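Local coordinates for cytolethal distending toxin protein C (Haemophilus ducreyi, PDB 1SR4) that forms the C subunit of the three-chain cytolethal distending toxin, a bacterial genotoxin, and is a ricin-like lectin-type protein that probably binds carbohydrate, at residues R19-L25 with Q143-P149; H45-Y51 with L65-V71; Y56-D61 with K108-G113. All coordinates share one frame; numbering follows the deposited sequence.

Contact 1. Residues R19-L25 with Q143-P149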
loop_
_atom_site.group_PDB
_atom_site.type_symbol
_atom_site.label_atom_id
_atom_site.label_comp_id
_atom_site.label_asym_id
_atom_site.label_seq_id
_atom_site.Cartn_x
_atom_site.Cartn_y
_atom_site.Cartn_z
ATOM N N ARG C 19 1.300 3.265 -13.428
ATOM C CA ARG C 19 1.992 2.377 -14.348
ATOM C C ARG C 19 2.256 1.046 -13.629
ATOM O O ARG C 19 2.648 1.048 -12.469
ATOM C CB ARG C 19 3.328 3.000 -14.752
ATOM C CG ARG C 19 4.032 2.289 -15.887
ATOM C CD ARG C 19 3.362 2.628 -17.207
ATOM N NE ARG C 19 3.506 4.049 -17.522
ATOM C CZ ARG C 19 4.586 4.583 -18.083
ATOM N NH1 ARG C 19 5.633 3.818 -18.397
ATOM N NH2 ARG C 19 4.619 5.887 -18.341
ATOM N N ILE C 20 2.044 -0.079 -14.309
ATOM C CA ILE C 20 2.280 -1.386 -13.698
ATOM C C ILE C 20 2.789 -2.388 -14.729
ATOM O O ILE C 20 2.817 -2.106 -15.940
ATOM C CB ILE C 20 0.960 -2.020 -13.176
ATOM C CG1 ILE C 20 0.077 -2.357 -14.389
ATOM C CG2 ILE C 20 0.220 -1.062 -12.225
ATOM C CD1 ILE C 20 -1.144 -3.229 -14.093
ATOM N N SER C 21 3.210 -3.548 -14.233
ATOM C CA SER C 21 3.539 -4.663 -15.098
ATOM C C SER C 21 2.600 -5.711 -14.483
ATOM O O SER C 21 2.409 -5.736 -13.267
ATOM C CB SER C 21 4.999 -5.109 -15.005
ATOM O OG SER C 21 5.788 -4.444 -15.990
ATOM N N LEU C 22 1.982 -6.525 -15.328
ATOM C CA LEU C 22 1.051 -7.552 -14.883
ATOM C C LEU C 22 1.748 -8.889 -15.052
ATOM O O LEU C 22 2.077 -9.269 -16.171
ATOM C CB LEU C 22 -0.207 -7.488 -15.754
ATOM C CG LEU C 22 -1.393 -8.405 -15.446
ATOM C CD1 LEU C 22 -1.890 -8.187 -14.020
ATOM C CD2 LEU C 22 -2.513 -8.091 -16.446
ATOM N N ARG C 23 1.963 -9.600 -13.946
ATOM C CA ARG C 23 2.659 -10.876 -13.984
ATOM C C ARG C 23 1.871 -12.051 -13.405
ATOM O O ARG C 23 1.210 -11.927 -12.383
ATOM C CB ARG C 23 3.983 -10.795 -13.200
ATOM C CG ARG C 23 5.029 -9.825 -13.731
ATOM C CD ARG C 23 6.233 -9.809 -12.804
ATOM N NE ARG C 23 7.252 -8.839 -13.189
ATOM C CZ ARG C 23 8.382 -9.140 -13.832
ATOM N NH1 ARG C 23 8.649 -10.399 -14.169
ATOM N NH2 ARG C 23 9.252 -8.177 -14.132
ATOM N N SER C 24 1.970 -13.196 -14.057
ATOM C CA SER C 24 1.334 -14.407 -13.546
ATOM C C SER C 24 2.190 -14.799 -12.346
ATOM O O SER C 24 3.417 -14.778 -12.441
ATOM C CB SER C 24 1.422 -15.531 -14.580
ATOM O OG SER C 24 1.255 -16.794 -13.950
ATOM N N LEU C 25 1.577 -15.163 -11.229
ATOM C CA LEU C 25 2.388 -15.555 -10.087
ATOM C C LEU C 25 2.949 -16.952 -10.271
ATOM O O LEU C 25 3.833 -17.380 -9.529
ATOM C CB LEU C 25 1.592 -15.480 -8.788
ATOM C CG LEU C 25 1.198 -14.053 -8.408
ATOM C CD1 LEU C 25 0.781 -14.045 -6.936
ATOM C CD2 LEU C 25 2.381 -13.096 -8.631
ATOM N N GLN C 143 -3.659 -16.722 -10.204
ATOM C CA GLN C 143 -3.184 -15.524 -9.528
ATOM C C GLN C 143 -2.292 -14.605 -10.321
ATOM O O GLN C 143 -1.404 -15.050 -11.035
ATOM C CB GLN C 143 -2.457 -15.935 -8.255
ATOM C CG GLN C 143 -3.289 -16.800 -7.296
ATOM C CD GLN C 143 -2.502 -17.114 -6.047
ATOM O OE1 GLN C 143 -1.748 -16.269 -5.557
ATOM N NE2 GLN C 143 -2.678 -18.318 -5.509
ATOM N N TRP C 144 -2.514 -13.311 -10.130
ATOM C CA TRP C 144 -1.777 -12.271 -10.821
ATOM C C TRP C 144 -1.199 -11.218 -9.883
ATOM O O TRP C 144 -1.820 -10.847 -8.884
ATOM C CB TRP C 144 -2.721 -11.601 -11.819
ATOM C CG TRP C 144 -3.182 -12.598 -12.829
ATOM C CD1 TRP C 144 -4.235 -13.462 -12.722
ATOM C CD2 TRP C 144 -2.489 -12.952 -14.024
ATOM N NE1 TRP C 144 -4.229 -14.348 -13.781
ATOM C CE2 TRP C 144 -3.166 -14.057 -14.592
ATOM C CE3 TRP C 144 -1.351 -12.447 -14.666
ATOM C CZ2 TRP C 144 -2.740 -14.668 -15.781
ATOM C CZ3 TRP C 144 -0.923 -13.055 -15.843
ATOM C CH2 TRP C 144 -1.617 -14.154 -16.387
ATOM N N GLY C 145 -0.013 -10.730 -10.215
ATOM C CA GLY C 145 0.583 -9.681 -9.409
ATOM C C GLY C 145 0.491 -8.378 -10.182
ATOM O O GLY C 145 0.847 -8.338 -11.360
ATOM N N ILE C 146 -0.042 -7.332 -9.555
ATOM C CA ILE C 146 -0.129 -6.011 -10.186
ATOM C C ILE C 146 1.090 -5.363 -9.539
ATOM O O ILE C 146 1.024 -4.883 -8.411
ATOM C CB ILE C 146 -1.431 -5.267 -9.782
ATOM C CG1 ILE C 146 -2.652 -5.899 -10.471
ATOM C CG2 ILE C 146 -1.389 -3.812 -10.279
ATOM C CD1 ILE C 146 -2.808 -7.361 -10.226
ATOM N N LEU C 147 2.197 -5.365 -10.267
ATOM C CA LEU C 147 3.479 -4.918 -9.729
ATOM C C LEU C 147 4.139 -3.714 -10.388
ATOM O O LEU C 147 3.674 -3.220 -11.415
ATOM C CB LEU C 147 4.448 -6.118 -9.786
ATOM C CG LEU C 147 4.000 -7.362 -8.991
ATOM C CD1 LEU C 147 4.730 -8.616 -9.456
ATOM C CD2 LEU C 147 4.262 -7.129 -7.508
ATOM N N PRO C 148 5.245 -3.223 -9.790
ATOM C CA PRO C 148 5.938 -2.072 -10.379
ATOM C C PRO C 148 6.303 -2.445 -11.828
ATOM O O PRO C 148 6.530 -3.617 -12.144
ATOM C CB PRO C 148 7.170 -1.909 -9.479
ATOM C CG PRO C 148 6.665 -2.397 -8.114
ATOM C CD PRO C 148 5.874 -3.634 -8.514
ATOM N N PRO C 149 6.356 -1.453 -12.726
ATOM C CA PRO C 149 6.686 -1.721 -14.127
ATOM C C PRO C 149 8.128 -2.149 -14.349
ATOM O O PRO C 149 9.064 -1.518 -13.833
ATOM C CB PRO C 149 6.335 -0.410 -14.810
ATOM C CG PRO C 149 6.633 0.627 -13.724
ATOM C CD PRO C 149 6.011 -0.030 -12.521
HETATM O O HOH W 1 -1.296 -16.788 -13.169
#
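Ser21 and Arg23 pair with Leu147 and Gly145 as antiparallel hydrogen-bonded partners, strands 19-24 and 144-147 running at 158° to each other with their axes 4.7 Å apart at closest. A fifth backbone bond, from Leu25 N to Gln143 O (3.0 Å), carries the ladder past the end of strand 19-24. The indole of Trp144 leans over the neighbouring strand, Ser24 lying against one face of its six-membered ring, with Ser24 CB 4.0 Å from the ring centroid in a CH-pi contact. With Ser24 chi1 at 159°, OG points to a water 2.7 Å away that lies over the same ring face and is bonded to Gln143 O as well; the same hydroxyl is bonded to Leu26 N and Thr27 N, while Trp144 NE1 reaches Ile116 O. On the same face of the sheet Leu22 and Ile146 lie side by side, Leu22 CD1 meeting Ile146 CD1 at 4.0 Å. Ile20 brings its CG2 branch to Ile146 CG2 (3.7 Å), again alongside. The other face carries Arg23, whose extended chain crosses Leu147 at about a right angle, Arg23 CD to Leu147 CD1 3.9 Å; its guanidinium goes on to Ala28 O and to Gln66 O of subunit A. At the far end the ring of Pro149 packs on the aliphatic start of Arg19, Pro149 CB to Arg19 CG 3.7 Å. Backbone bonds thus join the first and last strands of the beta-trefoil fold; the face of Leu22, Trp144 and Ile146 is mainly apolar, whereas on Leu147's face the Arg23 guanidinium reaches subunit A.

Contact 2. Residues H45-Y51 with L65-V71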
loop_
_atom_site.group_PDB
_atom_site.type_symbol
_atom_site.label_atom_id
_atom_site.label_comp_id
_atom_site.label_asym_id
_atom_site.label_seq_id
_atom_site.Cartn_x
_atom_site.Cartn_y
_atom_site.Cartn_z
ATOM N N HIS C 45 4.872 -2.718 -19.954
ATOM C CA HIS C 45 4.126 -1.719 -19.182
ATOM C C HIS C 45 2.675 -1.548 -19.615
ATOM O O HIS C 45 2.350 -1.656 -20.803
ATOM C CB HIS C 45 4.774 -0.328 -19.294
ATOM C CG HIS C 45 6.111 -0.210 -18.631
ATOM N ND1 HIS C 45 6.596 0.991 -18.164
ATOM C CD2 HIS C 45 7.075 -1.128 -18.384
ATOM C CE1 HIS C 45 7.806 0.811 -17.660
ATOM N NE2 HIS C 45 8.120 -0.465 -17.782
ATOM N N TRP C 46 1.827 -1.254 -18.632
ATOM C CA TRP C 46 0.407 -0.990 -18.832
ATOM C C TRP C 46 0.012 0.112 -17.874
ATOM O O TRP C 46 0.611 0.258 -16.795
ATOM C CB TRP C 46 -0.458 -2.204 -18.491
ATOM C CG TRP C 46 -0.128 -3.424 -19.275
ATOM C CD1 TRP C 46 0.712 -4.433 -18.910
ATOM C CD2 TRP C 46 -0.646 -3.772 -20.561
ATOM N NE1 TRP C 46 0.744 -5.396 -19.896
ATOM C CE2 TRP C 46 -0.084 -5.012 -20.917
ATOM C CE3 TRP C 46 -1.539 -3.155 -21.443
ATOM C CZ2 TRP C 46 -0.381 -5.652 -22.127
ATOM C CZ3 TRP C 46 -1.839 -3.785 -22.632
ATOM C CH2 TRP C 46 -1.263 -5.025 -22.966
ATOM N N GLU C 47 -0.988 0.886 -18.275
ATOM C CA GLU C 47 -1.542 1.928 -17.430
ATOM C C GLU C 47 -2.826 1.305 -16.908
ATOM O O GLU C 47 -3.617 0.746 -17.681
ATOM C CB GLU C 47 -1.860 3.183 -18.244
ATOM C CG GLU C 47 -0.611 3.800 -18.865
ATOM C CD GLU C 47 -0.924 4.967 -19.777
ATOM O OE1 GLU C 47 -2.073 5.048 -20.272
ATOM O OE2 GLU C 47 -0.013 5.790 -20.011
ATOM N N LEU C 48 -3.035 1.389 -15.600
ATOM C CA LEU C 48 -4.218 0.800 -15.013
ATOM C C LEU C 48 -5.307 1.853 -14.941
ATOM O O LEU C 48 -5.151 2.833 -14.240
ATOM C CB LEU C 48 -3.895 0.269 -13.609
ATOM C CG LEU C 48 -5.026 -0.482 -12.892
ATOM C CD1 LEU C 48 -5.280 -1.810 -13.615
ATOM C CD2 LEU C 48 -4.642 -0.751 -11.422
ATOM N N ILE C 49 -6.407 1.661 -15.664
ATOM C CA ILE C 49 -7.484 2.643 -15.621
ATOM C C ILE C 49 -8.801 1.982 -15.222
ATOM O O ILE C 49 -9.083 0.855 -15.619
ATOM C CB ILE C 49 -7.636 3.369 -16.988
ATOM C CG1 ILE C 49 -8.030 2.381 -18.077
ATOM C CG2 ILE C 49 -6.317 4.037 -17.387
ATOM C CD1 ILE C 49 -9.527 2.228 -18.217
ATOM N N ASP C 50 -9.606 2.671 -14.422
ATOM C CA ASP C 50 -10.872 2.096 -13.981
ATOM C C ASP C 50 -11.967 2.290 -15.011
ATOM O O ASP C 50 -12.103 3.371 -15.570
ATOM C CB ASP C 50 -11.324 2.726 -12.659
ATOM C CG ASP C 50 -10.382 2.410 -11.514
ATOM O OD1 ASP C 50 -9.435 1.625 -11.727
ATOM O OD2 ASP C 50 -10.586 2.938 -10.405
ATOM N N TYR C 51 -12.753 1.245 -15.249
ATOM C CA TYR C 51 -13.853 1.337 -16.195
ATOM C C TYR C 51 -15.086 1.887 -15.473
ATOM O O TYR C 51 -15.493 1.364 -14.435
ATOM C CB TYR C 51 -14.170 -0.029 -16.788
ATOM C CG TYR C 51 -15.199 0.069 -17.873
ATOM C CD1 TYR C 51 -14.954 0.831 -19.015
ATOM C CD2 TYR C 51 -16.428 -0.550 -17.744
ATOM C CE1 TYR C 51 -15.921 0.971 -20.007
ATOM C CE2 TYR C 51 -17.405 -0.411 -18.728
ATOM C CZ TYR C 51 -17.144 0.349 -19.855
ATOM O OH TYR C 51 -18.108 0.476 -20.836
ATOM N N LEU C 65 -13.839 -3.096 -11.979
ATOM C CA LEU C 65 -13.694 -3.141 -13.431
ATOM C C LEU C 65 -12.576 -2.221 -13.897
ATOM O O LEU C 65 -12.505 -1.062 -13.490
ATOM C CB LEU C 65 -15.029 -2.772 -14.104
ATOM C CG LEU C 65 -16.202 -3.679 -13.694
ATOM C CD1 LEU C 65 -17.423 -3.331 -14.535
ATOM C CD2 LEU C 65 -15.843 -5.155 -13.888
ATOM N N VAL C 66 -11.688 -2.752 -14.735
ATOM C CA VAL C 66 -10.561 -1.983 -15.247
ATOM C C VAL C 66 -10.209 -2.356 -16.681
ATOM O O VAL C 66 -10.801 -3.248 -17.287
ATOM C CB VAL C 66 -9.256 -2.219 -14.410
ATOM C CG1 VAL C 66 -9.504 -1.945 -12.921
ATOM C CG2 VAL C 66 -8.751 -3.655 -14.622
ATOM N N GLN C 67 -9.235 -1.634 -17.214
ATOM C CA GLN C 67 -8.699 -1.919 -18.531
ATOM C C GLN C 67 -7.197 -1.765 -18.332
ATOM O O GLN C 67 -6.761 -1.011 -17.468
ATOM C CB GLN C 67 -9.186 -0.911 -19.575
ATOM C CG GLN C 67 -10.670 -1.003 -19.911
ATOM C CD GLN C 67 -11.081 0.072 -20.902
ATOM O OE1 GLN C 67 -10.900 1.257 -20.639
ATOM N NE2 GLN C 67 -11.625 -0.338 -22.049
ATOM N N PHE C 68 -6.414 -2.497 -19.113
ATOM C CA PHE C 68 -4.967 -2.393 -19.049
ATOM C C PHE C 68 -4.626 -1.696 -20.366
ATOM O O PHE C 68 -4.752 -2.283 -21.441
ATOM C CB PHE C 68 -4.345 -3.787 -18.968
ATOM C CG PHE C 68 -4.807 -4.577 -17.768
ATOM C CD1 PHE C 68 -4.419 -4.211 -16.484
ATOM C CD2 PHE C 68 -5.692 -5.644 -17.918
ATOM C CE1 PHE C 68 -4.910 -4.895 -15.362
ATOM C CE2 PHE C 68 -6.185 -6.328 -16.802
ATOM C CZ PHE C 68 -5.794 -5.952 -15.529
ATOM N N LYS C 69 -4.204 -0.439 -20.268
ATOM C CA LYS C 69 -3.890 0.380 -21.436
ATOM C C LYS C 69 -2.412 0.505 -21.772
ATOM O O LYS C 69 -1.558 0.622 -20.892
ATOM C CB LYS C 69 -4.486 1.780 -21.233
ATOM C CG LYS C 69 -4.243 2.770 -22.368
ATOM C CD LYS C 69 -4.708 4.168 -21.958
ATOM C CE LYS C 69 -4.262 5.239 -22.962
ATOM N NZ LYS C 69 -2.781 5.215 -23.162
ATOM N N VAL C 70 -2.129 0.489 -23.066
ATOM C CA VAL C 70 -0.778 0.618 -23.583
ATOM C C VAL C 70 -0.321 2.054 -23.370
ATOM O O VAL C 70 -1.097 2.998 -23.528
ATOM C CB VAL C 70 -0.730 0.312 -25.110
ATOM C CG1 VAL C 70 0.660 0.598 -25.671
ATOM C CG2 VAL C 70 -1.105 -1.154 -25.358
ATOM N N VAL C 71 0.938 2.220 -23.007
ATOM C CA VAL C 71 1.466 3.558 -22.807
ATOM C C VAL C 71 1.529 4.290 -24.154
ATOM O O VAL C 71 2.079 3.767 -25.120
ATOM C CB VAL C 71 2.893 3.506 -22.222
ATOM C CG1 VAL C 71 3.488 4.912 -22.154
ATOM C CG2 VAL C 71 2.858 2.869 -20.821
HETATM O O HOH W 2 2.900 0.005 -22.775
HETATM O O HOH W 3 -0.190 7.164 -22.119
HETATM O O HOH W 4 -14.163 0.474 -12.050
#
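Lys69 NZ is gripped by three groups: Glu47 OE1 across the strands at 3.0 Å, Val70 O in its own segment at 2.8 Å, and Ala73 O further along the chain. This ammonium group sits at one end of an antiparallel ladder in the beta-trefoil domain, where strands 46-50 and 65-69 run at 159° to each other. Glu47 and Lys69 lie side by side and point the same way. The lysine chain is extended until chi4 (-56°), where it turns NZ toward the carboxylate; NZ meets OE1 from above the carboxylate plane, 41° out of it, while a water donates to OE2. The backbones of the same pair are joined too: Glu47 N to Lys69 O at 2.7 Å, and Lys69 N back to Glu47 O. Ile49 and Gln67 make the next hydrogen-bonded pair, N to O in both directions.

On the other side of the sheet Leu48 and Phe68 run alongside each other, Leu48 CD1 touching Phe68 CE1 at 3.6 Å. Trp46 crosses Phe68 at about a right angle: its CE3 lies 3.8 Å from Phe68 CB, and CZ3 also touches Val70 CG2. Trp46 NE1 is taken by Val31 O, and Phe68 reaches Phe95 and Leu97 of the next strand, which places this apolar cluster in the core. Beyond Leu48 the pairing reaches the toxin's interface, for the carboxylate of Asp50 bonds to Ser21 OG and Asn19 N of the CdtB chain. Gln67, on the glutamate-lysine face, sends NE2 to Thr93 and Cys87. The ladder finishes where Tyr51 N bonds to Leu65 O from above the carbonyl plane, and one water donates to both Leu65 O (2.7 Å) and Tyr51 O (2.9 Å).

Contact 3. Residues Y56-D61 with K108-G113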
loop_
_atom_site.group_PDB
_atom_site.type_symbol
_atom_site.label_atom_id
_atom_site.label_comp_id
_atom_site.label_asym_id
_atom_site.label_seq_id
_atom_site.Cartn_x
_atom_site.Cartn_y
_atom_site.Cartn_z
ATOM N N TYR C 56 -21.799 -4.017 -17.149
ATOM C CA TYR C 56 -21.304 -5.322 -16.712
ATOM C C TYR C 56 -21.513 -5.566 -15.219
ATOM O O TYR C 56 -20.763 -6.331 -14.599
ATOM C CB TYR C 56 -19.803 -5.452 -17.036
ATOM C CG TYR C 56 -19.436 -5.149 -18.477
ATOM C CD1 TYR C 56 -19.872 -5.966 -19.516
ATOM C CD2 TYR C 56 -18.681 -4.028 -18.801
ATOM C CE1 TYR C 56 -19.571 -5.672 -20.853
ATOM C CE2 TYR C 56 -18.370 -3.720 -20.138
ATOM C CZ TYR C 56 -18.822 -4.542 -21.157
ATOM O OH TYR C 56 -18.561 -4.217 -22.475
ATOM N N GLU C 57 -22.524 -4.947 -14.629
ATOM C CA GLU C 57 -22.720 -5.137 -13.201
ATOM C C GLU C 57 -23.226 -6.510 -12.772
ATOM O O GLU C 57 -22.933 -6.948 -11.664
ATOM C CB GLU C 57 -23.649 -4.064 -12.631
ATOM C CG GLU C 57 -23.043 -2.677 -12.689
ATOM C CD GLU C 57 -21.713 -2.587 -11.941
ATOM O OE1 GLU C 57 -21.735 -2.734 -10.705
ATOM O OE2 GLU C 57 -20.654 -2.375 -12.589
ATOM N N LYS C 58 -23.948 -7.209 -13.640
ATOM C CA LYS C 58 -24.489 -8.499 -13.235
ATOM C C LYS C 58 -23.450 -9.543 -12.831
ATOM O O LYS C 58 -23.670 -10.288 -11.884
ATOM C CB LYS C 58 -25.419 -9.062 -14.317
ATOM C CG LYS C 58 -24.754 -9.843 -15.439
ATOM C CD LYS C 58 -25.766 -10.808 -16.075
ATOM C CE LYS C 58 -25.127 -11.725 -17.119
ATOM N NZ LYS C 58 -24.617 -10.980 -18.308
ATOM N N LEU C 59 -22.314 -9.585 -13.520
ATOM C CA LEU C 59 -21.274 -10.555 -13.190
ATOM C C LEU C 59 -20.042 -9.942 -12.521
ATOM O O LEU C 59 -18.997 -10.590 -12.434
ATOM C CB LEU C 59 -20.849 -11.301 -14.462
ATOM C CG LEU C 59 -22.006 -11.998 -15.199
ATOM C CD1 LEU C 59 -21.502 -12.653 -16.480
ATOM C CD2 LEU C 59 -22.639 -13.038 -14.279
ATOM N N ARG C 60 -20.162 -8.708 -12.033
ATOM C CA ARG C 60 -19.012 -8.044 -11.414
ATOM C C ARG C 60 -18.511 -8.784 -10.177
ATOM O O ARG C 60 -17.341 -8.694 -9.824
ATOM C CB ARG C 60 -19.326 -6.579 -11.090
ATOM C CG ARG C 60 -18.127 -5.791 -10.532
ATOM C CD ARG C 60 -18.373 -4.293 -10.631
ATOM N NE ARG C 60 -19.492 -3.849 -9.800
ATOM C CZ ARG C 60 -19.436 -3.761 -8.477
ATOM N NH1 ARG C 60 -18.314 -4.098 -7.842
ATOM N NH2 ARG C 60 -20.484 -3.313 -7.786
ATOM N N ASP C 61 -19.402 -9.490 -9.501
ATOM C CA ASP C 61 -18.981 -10.305 -8.369
ATOM C C ASP C 61 -18.173 -9.488 -7.355
ATOM O O ASP C 61 -17.205 -9.983 -6.766
ATOM C CB ASP C 61 -18.151 -11.472 -8.938
ATOM C CG ASP C 61 -17.962 -12.629 -7.958
ATOM O OD1 ASP C 61 -18.729 -12.735 -6.984
ATOM O OD2 ASP C 61 -17.047 -13.457 -8.184
ATOM N N LYS C 108 -11.025 -11.498 -13.899
ATOM C CA LYS C 108 -12.066 -12.036 -14.763
ATOM C C LYS C 108 -12.362 -11.046 -15.875
ATOM O O LYS C 108 -12.003 -9.865 -15.771
ATOM C CB LYS C 108 -13.354 -12.299 -13.962
ATOM C CG LYS C 108 -13.156 -13.259 -12.803
ATOM C CD LYS C 108 -14.424 -14.022 -12.470
ATOM C CE LYS C 108 -15.267 -13.311 -11.441
ATOM N NZ LYS C 108 -16.457 -14.147 -11.074
ATOM N N ASP C 109 -12.982 -11.528 -16.955
ATOM C CA ASP C 109 -13.385 -10.626 -18.025
ATOM C C ASP C 109 -14.769 -10.142 -17.566
ATOM O O ASP C 109 -15.507 -10.873 -16.887
ATOM C CB ASP C 109 -13.449 -11.344 -19.388
ATOM C CG ASP C 109 -14.541 -12.398 -19.455
ATOM O OD1 ASP C 109 -14.516 -13.351 -18.641
ATOM O OD2 ASP C 109 -15.427 -12.268 -20.332
ATOM N N ALA C 110 -15.105 -8.901 -17.892
ATOM C CA ALA C 110 -16.374 -8.334 -17.474
ATOM C C ALA C 110 -17.568 -8.932 -18.187
ATOM O O ALA C 110 -18.631 -9.077 -17.594
ATOM C CB ALA C 110 -16.362 -6.815 -17.673
ATOM N N LEU C 111 -17.397 -9.278 -19.454
ATOM C CA LEU C 111 -18.502 -9.814 -20.240
ATOM C C LEU C 111 -18.993 -11.210 -19.850
ATOM O O LEU C 111 -20.191 -11.405 -19.644
ATOM C CB LEU C 111 -18.144 -9.831 -21.728
ATOM C CG LEU C 111 -19.277 -10.348 -22.630
ATOM C CD1 LEU C 111 -20.371 -9.281 -22.727
ATOM C CD2 LEU C 111 -18.754 -10.659 -24.006
ATOM N N LEU C 112 -18.072 -12.165 -19.731
ATOM C CA LEU C 112 -18.436 -13.550 -19.439
ATOM C C LEU C 112 -18.261 -14.015 -18.006
ATOM O O LEU C 112 -18.830 -15.045 -17.611
ATOM C CB LEU C 112 -17.631 -14.488 -20.345
ATOM C CG LEU C 112 -17.761 -14.272 -21.857
ATOM C CD1 LEU C 112 -16.693 -15.086 -22.586
ATOM C CD2 LEU C 112 -19.148 -14.674 -22.317
ATOM N N GLY C 113 -17.465 -13.282 -17.231
ATOM C CA GLY C 113 -17.233 -13.693 -15.864
ATOM C C GLY C 113 -16.284 -14.882 -15.801
ATOM O O GLY C 113 -16.293 -15.629 -14.825
HETATM O O HOH W 5 -21.618 -9.507 -18.631
HETATM O O HOH W 6 -16.661 -10.410 -14.294
HETATM O O HOH W 7 -18.745 -13.151 -12.265
#
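Tyr56 lays one face of its ring over the methyl of Ala110, whose CB stands 4.0 Å from the ring centroid and 28° off the normal, a CH-pi contact. The methyl sits toward the CB end of the ring, 3.6 Å from Tyr56 CG, while farther along the ring CE1 meets Leu111 CD1 (4.1 Å), the two side chains crossing obliquely. The phenol hydroxyl goes on to Asp91 and Thr90. Leu59 reaches over with a single methyl, CD1, resting 3.6 Å from Leu111 O.

The polar half lies at the start of the second segment. Lys108 NZ makes a salt bridge to Asp61 OD2 at 3.0 Å, approaching on the anti side and 32° out of the carboxylate plane. A bend at chi3 (-90°) turns the end of the lysine toward that oxygen, which Val133 N also bonds; Ser132 holds OD1. Two waters donate to Leu59 O, one also donating to Asp109 O and the other accepting from Lys108 NZ at 2.8 Å, so the loop is bridged to strand 105-109 through solvent as well.

On the other segment Glu57 to Arg60 form a type I turn, of which Leu59 touches 108-113. The loop between strands 46-50 and 64-69 is thus tied to the turn after strand 105-109 of the beta-trefoil fold, where Asp109 OD2 accepts from Leu112 N at 2.7 Å in an Asx motif.

In the fold
From the N terminus, the chain enters strand 19-24, which waits for the last strand, 144-147: contact 1 spans nearly the whole domain, with 117 residues between its segments. Within that span, contact 2 closes a short loop of 13 residues between neighbouring strands, and contact 3 begins in that very loop and reaches forward to 108-113, so contacts 2 and 3 cross. All three contacts reach the same sheet; strands 19-24 and 46-50 are neighbours in it, probably joined by Ile20 N to Trp46 O and Arg19 NH1 to His45 ND1. Tyr51 and Leu65 of contact 2 pack on Tyr56 and Arg60 of contact 3. Contacts 1 and 3 do not touch, their centres lying about 21 Å apart.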